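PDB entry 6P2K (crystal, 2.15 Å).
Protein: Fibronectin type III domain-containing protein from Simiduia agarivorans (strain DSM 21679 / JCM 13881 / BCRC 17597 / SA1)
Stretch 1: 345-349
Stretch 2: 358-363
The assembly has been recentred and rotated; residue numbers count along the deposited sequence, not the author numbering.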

ATOM      1  N   TRP B 345      26.979  10.975 -50.409  1.00 35.08           N
ATOM      2  CA  TRP B 345      26.075  10.139 -49.633  1.00 33.93           C
ATOM      3  C   TRP B 345      26.749   8.823 -49.273  1.00 35.39           C
ATOM      4  O   TRP B 345      27.498   8.253 -50.070  1.00 37.08           O
ATOM      5  CB  TRP B 345      24.800   9.851 -50.426  1.00 31.92           C
ATOM      6  CG  TRP B 345      23.761  10.932 -50.386  1.00 30.60           C
ATOM      7  CD1 TRP B 345      23.560  11.909 -51.316  1.00 29.86           C
ATOM      8  CD2 TRP B 345      22.761  11.127 -49.376  1.00 27.00           C
ATOM      9  NE1 TRP B 345      22.504  12.708 -50.944  1.00 28.46           N
ATOM     10  CE2 TRP B 345      21.996  12.249 -49.757  1.00 26.29           C
ATOM     11  CE3 TRP B 345      22.444  10.469 -48.183  1.00 26.38           C
ATOM     12  CZ2 TRP B 345      20.933  12.727 -48.988  1.00 26.74           C
ATOM     13  CZ3 TRP B 345      21.386  10.944 -47.421  1.00 25.49           C
ATOM     14  CH2 TRP B 345      20.647  12.062 -47.826  1.00 26.54           C
ATOM     15  N   ALA B 346      26.487   8.346 -48.060  1.00 36.09           N
ATOM     16  CA  ALA B 346      26.795   6.964 -47.737  1.00 37.96           C
ATOM     17  C   ALA B 346      25.639   6.071 -48.182  1.00 37.11           C
ATOM     18  O   ALA B 346      24.566   6.548 -48.560  1.00 33.31           O
ATOM     19  CB  ALA B 346      27.065   6.805 -46.241  1.00 36.39           C
ATOM     20  N   ARG B 347      25.864   4.760 -48.155  1.00 36.81           N
ATOM     21  CA  ARG B 347      24.811   3.828 -48.536  1.00 34.55           C
ATOM     22  C   ARG B 347      23.791   3.708 -47.412  1.00 31.35           C
ATOM     23  O   ARG B 347      24.147   3.426 -46.264  1.00 30.06           O
ATOM     24  CB  ARG B 347      25.383   2.452 -48.875  1.00 34.59           C
ATOM     25  CG  ARG B 347      24.348   1.533 -49.511  1.00 33.81           C
ATOM     26  CD  ARG B 347      24.905   0.161 -49.855  1.00 33.66           C
ATOM     27  NE  ARG B 347      23.944  -0.621 -50.632  1.00 35.10           N
ATOM     28  CZ  ARG B 347      23.109  -1.519 -50.114  1.00 32.87           C
ATOM     29  NH1 ARG B 347      23.115  -1.757 -48.809  1.00 29.39           N
ATOM     30  NH2 ARG B 347      22.268  -2.180 -50.900  1.00 29.88           N
ATOM     31  N   GLY B 348      22.523   3.925 -47.747  1.00 28.96           N
ATOM     32  CA  GLY B 348      21.461   3.836 -46.765  1.00 28.02           C
ATOM     33  C   GLY B 348      20.120   3.659 -47.442  1.00 28.51           C
ATOM     34  O   GLY B 348      20.020   3.606 -48.670  1.00 30.84           O
ATOM     35  N   VAL B 349      19.079   3.569 -46.615  1.00 24.08           N
ATOM     36  CA  VAL B 349      17.711   3.377 -47.083  1.00 23.23           C
ATOM     37  C   VAL B 349      16.801   4.345 -46.339  1.00 25.81           C
ATOM     38  O   VAL B 349      16.870   4.448 -45.109  1.00 29.12           O
ATOM     39  CB  VAL B 349      17.229   1.926 -46.878  1.00 23.44           C
ATOM     40  CG1 VAL B 349      15.745   1.807 -47.198  1.00 21.21           C
ATOM     41  CG2 VAL B 349      18.039   0.958 -47.734  1.00 24.33           C
ATOM     42  N   TYR B 358      11.955   7.109 -41.555  1.00 19.35           N
ATOM     43  CA  TYR B 358      13.005   6.287 -40.974  1.00 17.25           C
ATOM     44  C   TYR B 358      14.172   6.192 -41.941  1.00 21.77           C
ATOM     45  O   TYR B 358      13.974   6.092 -43.155  1.00 19.43           O
ATOM     46  CB  TYR B 358      12.490   4.880 -40.644  1.00 18.15           C
ATOM     47  CG  TYR B 358      11.851   4.771 -39.279  1.00 21.21           C
ATOM     48  CD1 TYR B 358      10.516   5.097 -39.088  1.00 21.27           C
ATOM     49  CD2 TYR B 358      12.584   4.342 -38.181  1.00 21.38           C
ATOM     50  CE1 TYR B 358       9.927   4.999 -37.837  1.00 17.48           C
ATOM     51  CE2 TYR B 358      12.006   4.239 -36.931  1.00 18.76           C
ATOM     52  CZ  TYR B 358      10.679   4.569 -36.769  1.00 16.89           C
ATOM     53  OH  TYR B 358      10.104   4.472 -35.530  1.00 19.57           O
ATOM     54  N   TYR B 359      15.388   6.218 -41.397  1.00 21.62           N
ATOM     55  CA  TYR B 359      16.597   6.065 -42.191  1.00 23.31           C
ATOM     56  C   TYR B 359      17.438   4.931 -41.627  1.00 23.76           C
ATOM     57  O   TYR B 359      17.606   4.812 -40.409  1.00 24.86           O
ATOM     58  CB  TYR B 359      17.427   7.355 -42.217  1.00 24.59           C
ATOM     59  CG  TYR B 359      18.737   7.205 -42.957  1.00 26.37           C
ATOM     60  CD1 TYR B 359      18.786   7.286 -44.342  1.00 27.94           C
ATOM     61  CD2 TYR B 359      19.921   6.972 -42.272  1.00 28.51           C
ATOM     62  CE1 TYR B 359      19.980   7.147 -45.022  1.00 29.31           C
ATOM     63  CE2 TYR B 359      21.118   6.828 -42.943  1.00 29.28           C
ATOM     64  CZ  TYR B 359      21.141   6.918 -44.316  1.00 30.78           C
ATOM     65  OH  TYR B 359      22.332   6.778 -44.987  1.00 37.68           O
ATOM     66  N   ALA B 360      17.971   4.105 -42.520  1.00 20.60           N
ATOM     67  CA  ALA B 360      18.829   2.990 -42.149  1.00 23.71           C
ATOM     68  C   ALA B 360      20.226   3.231 -42.696  1.00 27.03           C
ATOM     69  O   ALA B 360      20.387   3.512 -43.887  1.00 27.11           O
ATOM     70  CB  ALA B 360      18.279   1.668 -42.687  1.00 22.61           C
ATOM     71  N   SER B 361      21.227   3.140 -41.829  1.00 29.07           N
ATOM     72  CA  SER B 361      22.603   3.107 -42.293  1.00 29.00           C
ATOM     73  C   SER B 361      23.021   1.658 -42.515  1.00 30.53           C
ATOM     74  O   SER B 361      22.450   0.727 -41.943  1.00 32.18           O
ATOM     75  CB  SER B 361      23.540   3.792 -41.296  1.00 33.27           C
ATOM     76  OG  SER B 361      23.325   3.316 -39.980  1.00 39.49           O
ATOM     77  N   HIS B 362      24.022   1.473 -43.369  1.00 31.81           N
ATOM     78  CA  HIS B 362      24.429   0.149 -43.810  1.00 33.53           C
ATOM     79  C   HIS B 362      25.867  -0.128 -43.395  1.00 38.21           C
ATOM     80  O   HIS B 362      26.740   0.737 -43.524  1.00 39.42           O
ATOM     81  CB  HIS B 362      24.285   0.011 -45.329  1.00 36.58           C
ATOM     82  CG  HIS B 362      24.658  -1.343 -45.850  1.00 43.53           C
ATOM     83  ND1 HIS B 362      25.665  -1.535 -46.773  1.00 44.88           N
ATOM     84  CD2 HIS B 362      24.158  -2.572 -45.577  1.00 43.81           C
ATOM     85  CE1 HIS B 362      25.769  -2.824 -47.045  1.00 46.08           C
ATOM     86  NE2 HIS B 362      24.867  -3.476 -46.332  1.00 45.10           N
ATOM     87  N   ASN B 363      26.098  -1.337 -42.889  1.00 40.64           N
ATOM     88  CA  ASN B 363      27.434  -1.832 -42.575  1.00 48.81           C
ATOM     89  C   ASN B 363      27.818  -2.827 -43.666  1.00 52.30           C
ATOM     90  O   ASN B 363      27.224  -3.904 -43.768  1.00 53.11           O
ATOM     91  CB  ASN B 363      27.460  -2.481 -41.192  1.00 50.85           C
ATOM     92  CG  ASN B 363      28.869  -2.807 -40.719  1.00 55.04           C
ATOM     93  OD1 ASN B 363      29.817  -2.843 -41.506  1.00 53.06           O
ATOM     94  ND2 ASN B 363      29.010  -3.049 -39.420  1.00 56.77           N
TER
HETATM   95  O   HOH W   1      26.235   3.924 -43.952  1.00 54.97           O

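Stretch 1 comes into this contact as loop and leaves it as strand, and the change can be followed residue by residue against the strand 358-363. W345 stays outside contact range: its nearest side-chain approach is W345 CZ3 to Y359 CE1 at 4.7 Å. A346 is hardly more involved. Its CA-to-CB bond points toward the partner, yet the methyl falls short, and the closest approach belongs to the backbone, with A346 O 4.2 Å from Y359 OH.

R347 is where real contact begins, and it works through both backbone and side chain. Its carbonyl accepts a weak hydrogen bond from the strand, H362 N to R347 O at 3.5 Å with an angle of only 125°. A water donates to R347 O at 3.2 Å and to H362 O at 3.3 Å, and so links the two carbonyls. The CA-to-CB bond points sideways, but chi1, chi2 and chi3 are all t, and the extended chain brings its end to H362. There R347 NH1 sits over one face of the imidazole, 3.3 Å from H362 ND1, while the imidazole atom sits at the edge of the guanidinium, near its plane. The two planar groups are therefore not stacked face to face. The guanidinium nitrogens and H362 NE2 also have hydrogen bonds elsewhere in the structure.

G348 opens the paired strand, opposite S361 in an antiparallel non-hydrogen-bonded pair with G348 CA and S361 CA 4.7 Å apart. Here the absence of a side chain is legible in the coordinates: G348 CA lies 3.1 Å from A360 O and 3.5 Å from Y359 OH. An ideal CB on G348 would lie 2.1 Å from Y359 OH and 2.7 Å from A360 O, a clash with both. The tyrosine, with chi1 t, brings its end into space that a side chain at G348 would need.

V349 completes the register with A360, and this antiparallel pair carries the two good hydrogen bonds of the contact: V349 N to A360 O at 3.0 Å and A360 N to V349 O at 2.8 Å, with angles of 155° and 162°. The same V349 O also receives a CA-H...O contact from Y359 CA at 3.3 Å. V349 and A360 project to the same face of the sheet, where V349 CB and A360 CB pack at 4.3 Å, a small apolar contact beside the reciprocal backbone pair.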